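Local coordinates for uncharacterized protein (Bacteroides vulgatus, PDB 4R8O) that is of unknown function but folds as a single-layer antiparallel beta sheet of the DUF3836 family, built from beta-hairpin repeats, at residues Y42-Q54 and W63-N75. Residues are numbered along the deposited sequence; the frame is centred on the assembly and turned at random.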
ATOM      1  N   TYR A  42      -1.957   7.019   8.909  1.00 48.61           N
ATOM      2  CA  TYR A  42      -3.266   7.282   9.549  1.00 52.34           C
ATOM      3  C   TYR A  42      -3.359   8.755   9.877  1.00 50.58           C
ATOM      4  O   TYR A  42      -2.341   9.423   9.911  1.00 52.95           O
ATOM      5  CB  TYR A  42      -3.415   6.396  10.802  1.00 56.30           C
ATOM      6  CG  TYR A  42      -3.449   4.893  10.480  1.00 55.10           C
ATOM      7  CD1 TYR A  42      -2.283   4.195  10.158  1.00 60.55           C
ATOM      8  CD2 TYR A  42      -4.645   4.180  10.469  1.00 60.36           C
ATOM      9  CE1 TYR A  42      -2.301   2.832   9.824  1.00 59.94           C
ATOM     10  CE2 TYR A  42      -4.677   2.812  10.130  1.00 59.45           C
ATOM     11  CZ  TYR A  42      -3.502   2.146   9.809  1.00 58.81           C
ATOM     12  OH  TYR A  42      -3.514   0.806   9.486  1.00 65.77           O
ATOM     13  N   ASP A  43      -4.564   9.277  10.059  1.00 54.08           N
ATOM     14  CA  ASP A  43      -4.733  10.665  10.522  1.00 59.54           C
ATOM     15  C   ASP A  43      -4.650  10.715  12.052  1.00 58.86           C
ATOM     16  O   ASP A  43      -4.321   9.729  12.664  1.00 57.80           O
ATOM     17  CB  ASP A  43      -6.035  11.257   9.988  1.00 62.03           C
ATOM     18  CG  ASP A  43      -7.268  10.504  10.432  1.00 65.56           C
ATOM     19  OD1 ASP A  43      -7.349   9.975  11.577  1.00 66.94           O
ATOM     20  OD2 ASP A  43      -8.159  10.424   9.585  1.00 60.82           O
ATOM     21  N   ALA A  44      -4.979  11.855  12.658  1.00 68.81           N
ATOM     22  CA  ALA A  44      -4.983  12.019  14.131  1.00 72.86           C
ATOM     23  C   ALA A  44      -6.104  11.221  14.789  1.00 78.59           C
ATOM     24  O   ALA A  44      -5.867  10.497  15.765  1.00 78.98           O
ATOM     25  CB  ALA A  44      -5.088  13.487  14.519  1.00 70.05           C
ATOM     26  N   ASN A  45      -7.297  11.287  14.199  1.00 81.26           N
ATOM     27  CA  ASN A  45      -8.404  10.404  14.605  1.00 83.37           C
ATOM     28  C   ASN A  45      -8.147   8.921  14.345  1.00 81.11           C
ATOM     29  O   ASN A  45      -8.977   8.094  14.684  1.00 92.62           O
ATOM     30  CB  ASN A  45      -9.705  10.809  13.916  1.00 84.78           C
ATOM     31  CG  ASN A  45     -10.211  12.151  14.374  1.00 88.42           C
ATOM     32  OD1 ASN A  45      -9.938  12.590  15.497  1.00 93.42           O
ATOM     33  ND2 ASN A  45     -10.959  12.822  13.509  1.00 95.02           N
ATOM     34  N   ASN A  46      -7.037   8.592  13.681  1.00 75.09           N
ATOM     35  CA  ASN A  46      -6.509   7.214  13.557  1.00 71.11           C
ATOM     36  C   ASN A  46      -7.180   6.296  12.537  1.00 66.62           C
ATOM     37  O   ASN A  46      -7.176   5.077  12.675  1.00 72.50           O
ATOM     38  CB  ASN A  46      -6.353   6.518  14.940  1.00 73.12           C
ATOM     39  CG  ASN A  46      -4.895   6.251  15.297  1.00 76.25           C
ATOM     40  OD1 ASN A  46      -3.999   7.062  15.020  1.00 79.64           O
ATOM     41  ND2 ASN A  46      -4.648   5.125  15.921  1.00 78.31           N
ATOM     42  N   GLN A  47      -7.741   6.938  11.517  1.00 66.36           N
ATOM     43  CA  GLN A  47      -8.320   6.336  10.330  1.00 60.99           C
ATOM     44  C   GLN A  47      -7.264   6.344   9.247  1.00 62.73           C
ATOM     45  O   GLN A  47      -6.396   7.244   9.201  1.00 56.30           O
ATOM     46  CB  GLN A  47      -9.505   7.146   9.873  1.00 65.16           C
ATOM     47  CG  GLN A  47     -10.698   7.054  10.807  1.00 67.74           C
ATOM     48  CD  GLN A  47     -11.808   7.984  10.381  1.00 73.04           C
ATOM     49  OE1 GLN A  47     -11.558   9.153  10.023  1.00 81.56           O
ATOM     50  NE2 GLN A  47     -13.039   7.498  10.426  1.00 76.06           N
ATOM     51  N   ARG A  48      -7.337   5.316   8.404  1.00 56.62           N
ATOM     52  CA  ARG A  48      -6.302   5.062   7.466  1.00 55.51           C
ATOM     53  C   ARG A  48      -6.366   6.064   6.329  1.00 54.10           C
ATOM     54  O   ARG A  48      -7.425   6.292   5.761  1.00 49.76           O
ATOM     55  CB  ARG A  48      -6.422   3.657   6.903  1.00 59.66           C
ATOM     56  CG  ARG A  48      -5.260   3.284   5.989  1.00 58.77           C
ATOM     57  CD  ARG A  48      -5.334   1.819   5.630  1.00 64.10           C
ATOM     58  NE  ARG A  48      -4.880   0.971   6.749  1.00 65.06           N
ATOM     59  CZ  ARG A  48      -5.132  -0.337   6.890  1.00 66.93           C
ATOM     60  NH1 ARG A  48      -5.886  -1.004   6.003  1.00 66.66           N
ATOM     61  NH2 ARG A  48      -4.650  -0.992   7.955  1.00 61.07           N
ATOM     62  N   THR A  49      -5.202   6.580   5.951  1.00 54.08           N
ATOM     63  CA  THR A  49      -5.100   7.624   4.925  1.00 53.77           C
ATOM     64  C   THR A  49      -4.375   7.225   3.672  1.00 49.70           C
ATOM     65  O   THR A  49      -4.750   7.673   2.593  1.00 57.60           O
ATOM     66  CB  THR A  49      -4.475   8.853   5.560  1.00 53.94           C
ATOM     67  OG1 THR A  49      -5.544   9.524   6.222  1.00 49.77           O
ATOM     68  CG2 THR A  49      -3.880   9.810   4.550  1.00 63.79           C
ATOM     69  N   GLU A  50      -3.328   6.436   3.799  1.00 48.70           N
ATOM     70  CA  GLU A  50      -2.610   5.910   2.636  1.00 46.23           C
ATOM     71  C   GLU A  50      -2.526   4.414   2.741  1.00 45.08           C
ATOM     72  O   GLU A  50      -2.798   3.821   3.768  1.00 44.61           O
ATOM     73  CB  GLU A  50      -1.201   6.464   2.600  1.00 46.96           C
ATOM     74  CG  GLU A  50      -0.543   6.587   1.234  1.00 47.21           C
ATOM     75  CD  GLU A  50       0.661   7.486   1.349  1.00 47.81           C
ATOM     76  OE1 GLU A  50       0.477   8.716   1.588  1.00 57.10           O
ATOM     77  OE2 GLU A  50       1.790   6.973   1.297  1.00 52.74           O
ATOM     78  N   ASP A  51      -2.144   3.812   1.641  1.00 46.95           N
ATOM     79  CA  ASP A  51      -1.856   2.399   1.566  1.00 49.43           C
ATOM     80  C   ASP A  51      -0.947   2.268   0.381  1.00 44.01           C
ATOM     81  O   ASP A  51      -1.405   1.983  -0.707  1.00 45.80           O
ATOM     82  CB  ASP A  51      -3.169   1.585   1.374  1.00 52.40           C
ATOM     83  CG  ASP A  51      -2.929   0.102   1.054  1.00 57.66           C
ATOM     84  OD1 ASP A  51      -1.763  -0.292   0.851  1.00 59.60           O
ATOM     85  OD2 ASP A  51      -3.920  -0.681   1.020  1.00 64.62           O
ATOM     86  N   GLU A  52       0.326   2.493   0.606  1.00 42.44           N
ATOM     87  CA  GLU A  52       1.325   2.399  -0.447  1.00 46.47           C
ATOM     88  C   GLU A  52       1.672   0.938  -0.681  1.00 46.26           C
ATOM     89  O   GLU A  52       2.065   0.235   0.241  1.00 55.65           O
ATOM     90  CB  GLU A  52       2.573   3.165  -0.028  1.00 47.90           C
ATOM     91  CG  GLU A  52       3.564   3.353  -1.143  1.00 54.01           C
ATOM     92  CD  GLU A  52       4.861   3.966  -0.673  1.00 57.49           C
ATOM     93  OE1 GLU A  52       4.930   4.515   0.452  1.00 75.36           O
ATOM     94  OE2 GLU A  52       5.826   3.918  -1.440  1.00 57.32           O
ATOM     95  N   ALA A  53       1.581   0.506  -1.922  1.00 51.18           N
ATOM     96  CA  ALA A  53       1.745  -0.910  -2.326  1.00 46.96           C
ATOM     97  C   ALA A  53       3.022  -1.044  -3.106  1.00 48.89           C
ATOM     98  O   ALA A  53       3.078  -0.592  -4.249  1.00 53.03           O
ATOM     99  CB  ALA A  53       0.589  -1.293  -3.208  1.00 49.21           C
ATOM    100  N   GLN A  54       4.057  -1.613  -2.494  1.00 51.29           N
ATOM    101  CA  GLN A  54       5.347  -1.776  -3.155  1.00 52.86           C
ATOM    102  C   GLN A  54       5.528  -3.210  -3.569  1.00 58.86           C
ATOM    103  O   GLN A  54       5.032  -4.106  -2.904  1.00 61.58           O
ATOM    104  CB  GLN A  54       6.460  -1.352  -2.223  1.00 50.99           C
ATOM    105  CG  GLN A  54       6.497   0.130  -2.017  1.00 53.17           C
ATOM    106  CD  GLN A  54       7.667   0.551  -1.145  1.00 56.16           C
ATOM    107  OE1 GLN A  54       7.839   0.034  -0.057  1.00 57.56           O
ATOM    108  NE2 GLN A  54       8.463   1.514  -1.616  1.00 60.44           N
ATOM    109  N   TRP A  63      12.699  -2.922  -2.928  1.00 61.83           N
ATOM    110  CA  TRP A  63      11.267  -2.594  -2.937  1.00 63.11           C
ATOM    111  C   TRP A  63      10.989  -1.456  -3.919  1.00 61.20           C
ATOM    112  O   TRP A  63      11.489  -0.344  -3.707  1.00 66.85           O
ATOM    113  CB  TRP A  63      10.797  -2.167  -1.531  1.00 59.94           C
ATOM    114  CG  TRP A  63      10.660  -3.291  -0.543  1.00 56.04           C
ATOM    115  CD1 TRP A  63      11.331  -3.424   0.628  1.00 53.09           C
ATOM    116  CD2 TRP A  63       9.759  -4.404  -0.619  1.00 56.76           C
ATOM    117  NE1 TRP A  63      10.938  -4.551   1.278  1.00 50.63           N
ATOM    118  CE2 TRP A  63       9.975  -5.186   0.542  1.00 58.84           C
ATOM    119  CE3 TRP A  63       8.800  -4.825  -1.557  1.00 60.38           C
ATOM    120  CZ2 TRP A  63       9.254  -6.378   0.806  1.00 59.69           C
ATOM    121  CZ3 TRP A  63       8.065  -6.014  -1.297  1.00 64.07           C
ATOM    122  CH2 TRP A  63       8.301  -6.772  -0.129  1.00 66.70           C
ATOM    123  N   GLU A  64      10.168  -1.704  -4.947  1.00 61.08           N
ATOM    124  CA  GLU A  64       9.859  -0.675  -5.979  1.00 66.86           C
ATOM    125  C   GLU A  64       8.434  -0.108  -5.859  1.00 71.71           C
ATOM    126  O   GLU A  64       7.449  -0.863  -5.787  1.00 68.66           O
ATOM    127  CB  GLU A  64      10.090  -1.230  -7.384  1.00 67.14           C
ATOM    128  CG  GLU A  64      11.501  -1.757  -7.595  1.00 74.44           C
ATOM    129  CD  GLU A  64      11.812  -2.123  -9.035  1.00 79.11           C
ATOM    130  OE1 GLU A  64      10.867  -2.288  -9.836  1.00 84.35           O
ATOM    131  OE2 GLU A  64      13.013  -2.304  -9.355  1.00 91.72           O
ATOM    132  N   ASN A  65       8.336   1.220  -5.864  1.00 67.64           N
ATOM    133  CA  ASN A  65       7.039   1.897  -5.748  1.00 69.48           C
ATOM    134  C   ASN A  65       6.161   1.541  -6.924  1.00 68.03           C
ATOM    135  O   ASN A  65       6.652   1.416  -8.034  1.00 72.46           O
ATOM    136  CB  ASN A  65       7.239   3.397  -5.651  1.00 70.17           C
ATOM    137  CG  ASN A  65       7.868   3.794  -4.338  1.00 72.08           C
ATOM    138  OD1 ASN A  65       8.885   3.237  -3.938  1.00 85.37           O
ATOM    139  ND2 ASN A  65       7.278   4.740  -3.661  1.00 75.38           N
ATOM    140  N   ASN A  66       4.881   1.296  -6.677  1.00 68.15           N
ATOM    141  CA  ASN A  66       3.979   0.866  -7.761  1.00 68.10           C
ATOM    142  C   ASN A  66       2.671   1.644  -7.722  1.00 64.09           C
ATOM    143  O   ASN A  66       2.448   2.529  -8.531  1.00 68.93           O
ATOM    144  CB  ASN A  66       3.764  -0.672  -7.707  1.00 70.73           C
ATOM    145  CG  ASN A  66       2.693  -1.152  -8.691  1.00 79.81           C
ATOM    146  OD1 ASN A  66       2.580  -0.633  -9.806  1.00 87.00           O
ATOM    147  ND2 ASN A  66       1.889  -2.118  -8.278  1.00 80.75           N
ATOM    148  N   LEU A  67       1.833   1.296  -6.757  1.00 63.32           N
ATOM    149  CA  LEU A  67       0.511   1.858  -6.565  1.00 64.83           C
ATOM    150  C   LEU A  67       0.433   2.472  -5.200  1.00 56.94           C
ATOM    151  O   LEU A  67       1.195   2.096  -4.302  1.00 56.79           O
ATOM    152  CB  LEU A  67      -0.553   0.753  -6.660  1.00 67.71           C
ATOM    153  CG  LEU A  67      -0.731   0.143  -8.059  1.00 78.49           C
ATOM    154  CD1 LEU A  67      -1.682  -1.068  -8.065  1.00 80.26           C
ATOM    155  CD2 LEU A  67      -1.209   1.194  -9.060  1.00 78.18           C
ATOM    156  N   CYS A  68      -0.518   3.385  -5.038  1.00 51.10           N
ATOM    157  CA  CYS A  68      -0.750   4.080  -3.757  1.00 48.31           C
ATOM    158  C   CYS A  68      -2.176   4.567  -3.768  1.00 49.22           C
ATOM    159  O   CYS A  68      -2.602   5.197  -4.723  1.00 55.71           O
ATOM    160  CB  CYS A  68       0.172   5.256  -3.649  1.00 50.64           C
ATOM    161  SG  CYS A  68       0.223   6.034  -2.036  1.00 55.06           S
ATOM    162  N   ILE A  69      -2.906   4.222  -2.730  1.00 47.93           N
ATOM    163  CA  ILE A  69      -4.282   4.610  -2.541  1.00 48.51           C
ATOM    164  C   ILE A  69      -4.361   5.587  -1.381  1.00 49.37           C
ATOM    165  O   ILE A  69      -3.669   5.406  -0.380  1.00 50.94           O
ATOM    166  CB  ILE A  69      -5.118   3.430  -2.095  1.00 52.22           C
ATOM    167  CG1 ILE A  69      -4.895   2.222  -3.024  1.00 60.17           C
ATOM    168  CG2 ILE A  69      -6.579   3.829  -2.069  1.00 57.56           C
ATOM    169  CD1 ILE A  69      -5.471   0.922  -2.483  1.00 59.73           C
ATOM    170  N   ARG A  70      -5.236   6.579  -1.503  1.00 53.54           N
ATOM    171  CA  ARG A  70      -5.397   7.651  -0.513  1.00 48.19           C
ATOM    172  C   ARG A  70      -6.859   7.817  -0.221  1.00 47.60           C
ATOM    173  O   ARG A  70      -7.656   7.818  -1.147  1.00 50.79           O
ATOM    174  CB  ARG A  70      -4.784   8.940  -1.026  1.00 45.73           C
ATOM    175  CG  ARG A  70      -3.266   8.792  -1.076  1.00 47.82           C
ATOM    176  CD  ARG A  70      -2.444  10.077  -1.236  1.00 41.97           C
ATOM    177  NE  ARG A  70      -1.154   9.656  -1.773  1.00 40.35           N
ATOM    178  CZ  ARG A  70      -0.238  10.419  -2.378  1.00 47.03           C
ATOM    179  NH1 ARG A  70      -0.387  11.738  -2.520  1.00 53.14           N
ATOM    180  NH2 ARG A  70       0.880   9.842  -2.840  1.00 45.16           N
ATOM    181  N   TYR A  71      -7.204   7.883   1.059  1.00 43.96           N
ATOM    182  CA  TYR A  71      -8.596   7.870   1.503  1.00 47.37           C
ATOM    183  C   TYR A  71      -8.900   9.200   2.140  1.00 51.40           C
ATOM    184  O   TYR A  71      -8.049   9.750   2.845  1.00 51.47           O
ATOM    185  CB  TYR A  71      -8.801   6.758   2.502  1.00 47.94           C
ATOM    186  CG  TYR A  71      -8.541   5.332   1.985  1.00 48.42           C
ATOM    187  CD1 TYR A  71      -9.525   4.625   1.276  1.00 51.19           C
ATOM    188  CD2 TYR A  71      -7.333   4.666   2.260  1.00 50.68           C
ATOM    189  CE1 TYR A  71      -9.315   3.314   0.837  1.00 52.97           C
ATOM    190  CE2 TYR A  71      -7.115   3.344   1.823  1.00 49.33           C
ATOM    191  CZ  TYR A  71      -8.113   2.682   1.116  1.00 54.01           C
ATOM    192  OH  TYR A  71      -7.938   1.385   0.693  1.00 66.89           O
ATOM    193  N   THR A  72     -10.074   9.745   1.827  1.00 54.93           N
ATOM    194  CA  THR A  72     -10.533  11.006   2.376  1.00 55.58           C
ATOM    195  C   THR A  72     -11.915  10.808   2.932  1.00 61.12           C
ATOM    196  O   THR A  72     -12.773  10.178   2.294  1.00 58.10           O
ATOM    197  CB  THR A  72     -10.577  12.051   1.294  1.00 61.18           C
ATOM    198  OG1 THR A  72      -9.287  12.105   0.674  1.00 62.12           O
ATOM    199  CG2 THR A  72     -10.955  13.417   1.869  1.00 63.35           C
ATOM    200  N   TYR A  73     -12.135  11.363   4.114  1.00 64.58           N
ATOM    201  CA  TYR A  73     -13.360  11.150   4.839  1.00 71.96           C
ATOM    202  C   TYR A  73     -14.099  12.472   4.872  1.00 79.93           C
ATOM    203  O   TYR A  73     -13.604  13.440   5.432  1.00 82.99           O
ATOM    204  CB  TYR A  73     -13.066  10.600   6.235  1.00 73.44           C
ATOM    205  CG  TYR A  73     -12.281   9.298   6.197  1.00 72.07           C
ATOM    206  CD1 TYR A  73     -12.912   8.088   5.908  1.00 74.51           C
ATOM    207  CD2 TYR A  73     -10.897   9.280   6.426  1.00 74.28           C
ATOM    208  CE1 TYR A  73     -12.197   6.892   5.871  1.00 72.36           C
ATOM    209  CE2 TYR A  73     -10.169   8.095   6.378  1.00 68.63           C
ATOM    210  CZ  TYR A  73     -10.820   6.902   6.086  1.00 70.82           C
ATOM    211  OH  TYR A  73     -10.097   5.737   6.044  1.00 59.02           O
ATOM    212  N   GLY A  74     -15.281  12.484   4.254  1.00 87.63           N
ATOM    213  CA  GLY A  74     -16.216  13.599   4.261  1.00 92.08           C
ATOM    214  C   GLY A  74     -17.170  13.240   5.375  1.00 94.53           C
ATOM    215  O   GLY A  74     -16.952  12.264   6.083  1.00 90.27           O
ATOM    216  N   ASN A  75     -18.223  14.015   5.550  1.00 99.59           N
ATOM    217  CA  ASN A  75     -19.148  13.790   6.670  1.00102.28           C
ATOM    218  C   ASN A  75     -20.216  12.763   6.337  1.00103.25           C
ATOM    219  O   ASN A  75     -20.842  12.191   7.236  1.00 91.18           O
ATOM    220  CB  ASN A  75     -19.726  15.125   7.162  1.00 98.92           C
ATOM    221  CG  ASN A  75     -18.666  16.023   7.799  1.00 99.78           C
ATOM    222  OD1 ASN A  75     -17.635  15.549   8.295  1.00 98.98           O
ATOM    223  ND2 ASN A  75     -18.913  17.330   7.786  1.00 99.46           N
TER
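With CG of Tyr-73 anti to its carbonyl carbon (chi1 -58°), the phenol reaches across to the backbone of Arg-48, where its OH donates to Arg-48 O at 2.7 Å, in the carbonyl plane and on a lone pair. The amide of Gln-47 stacks on one face of the same ring, its OE1 3.7 Å from Tyr-73 CD2; a tyrosine suits this place because it offers a flat surface and, at its far end, a hydroxyl that reaches the backbone. A phenylalanine here would probably leave Arg-48 O without this donor and the ring less firmly fixed.

Beyond it the antiparallel pairing of 48-54 with 63-73 takes over. Tyr-71 N bonds to Thr-49 O, and Ala-53 N to Leu-67 O at 2.9 Å, nearly straight at 165°; the methyl of Ala-53 is small enough to be buried between Leu-67 CB and Met-36. On the face bearing Glu-50, Glu-52 and Cys-68, the thiol SG lies 3.4 Å from Glu-50 CG, while the opposite charges of Glu-50 OE1 and Arg-70 NE, 3.9 Å apart, form a long, purely electrostatic salt bridge. Nearer the turn, Gln-54 NE2 donates in its own amide plane to Asn-65 OD1 at 2.9 Å, approaching from above the carbonyl plane of Asn-65, the two amides being almost perpendicular; an amide on each strand lets one donate and the other accept.

The segments supply most of the hairpin 48-57/62-73, amid the seven-strand meander. Strand 31-42 flanks 48-57, where His-38 bonds Asp-51 OD1; strand 78-86 flanks 62-73, and Tyr-92 of strand 91-102 bonds Glu-52 OE2.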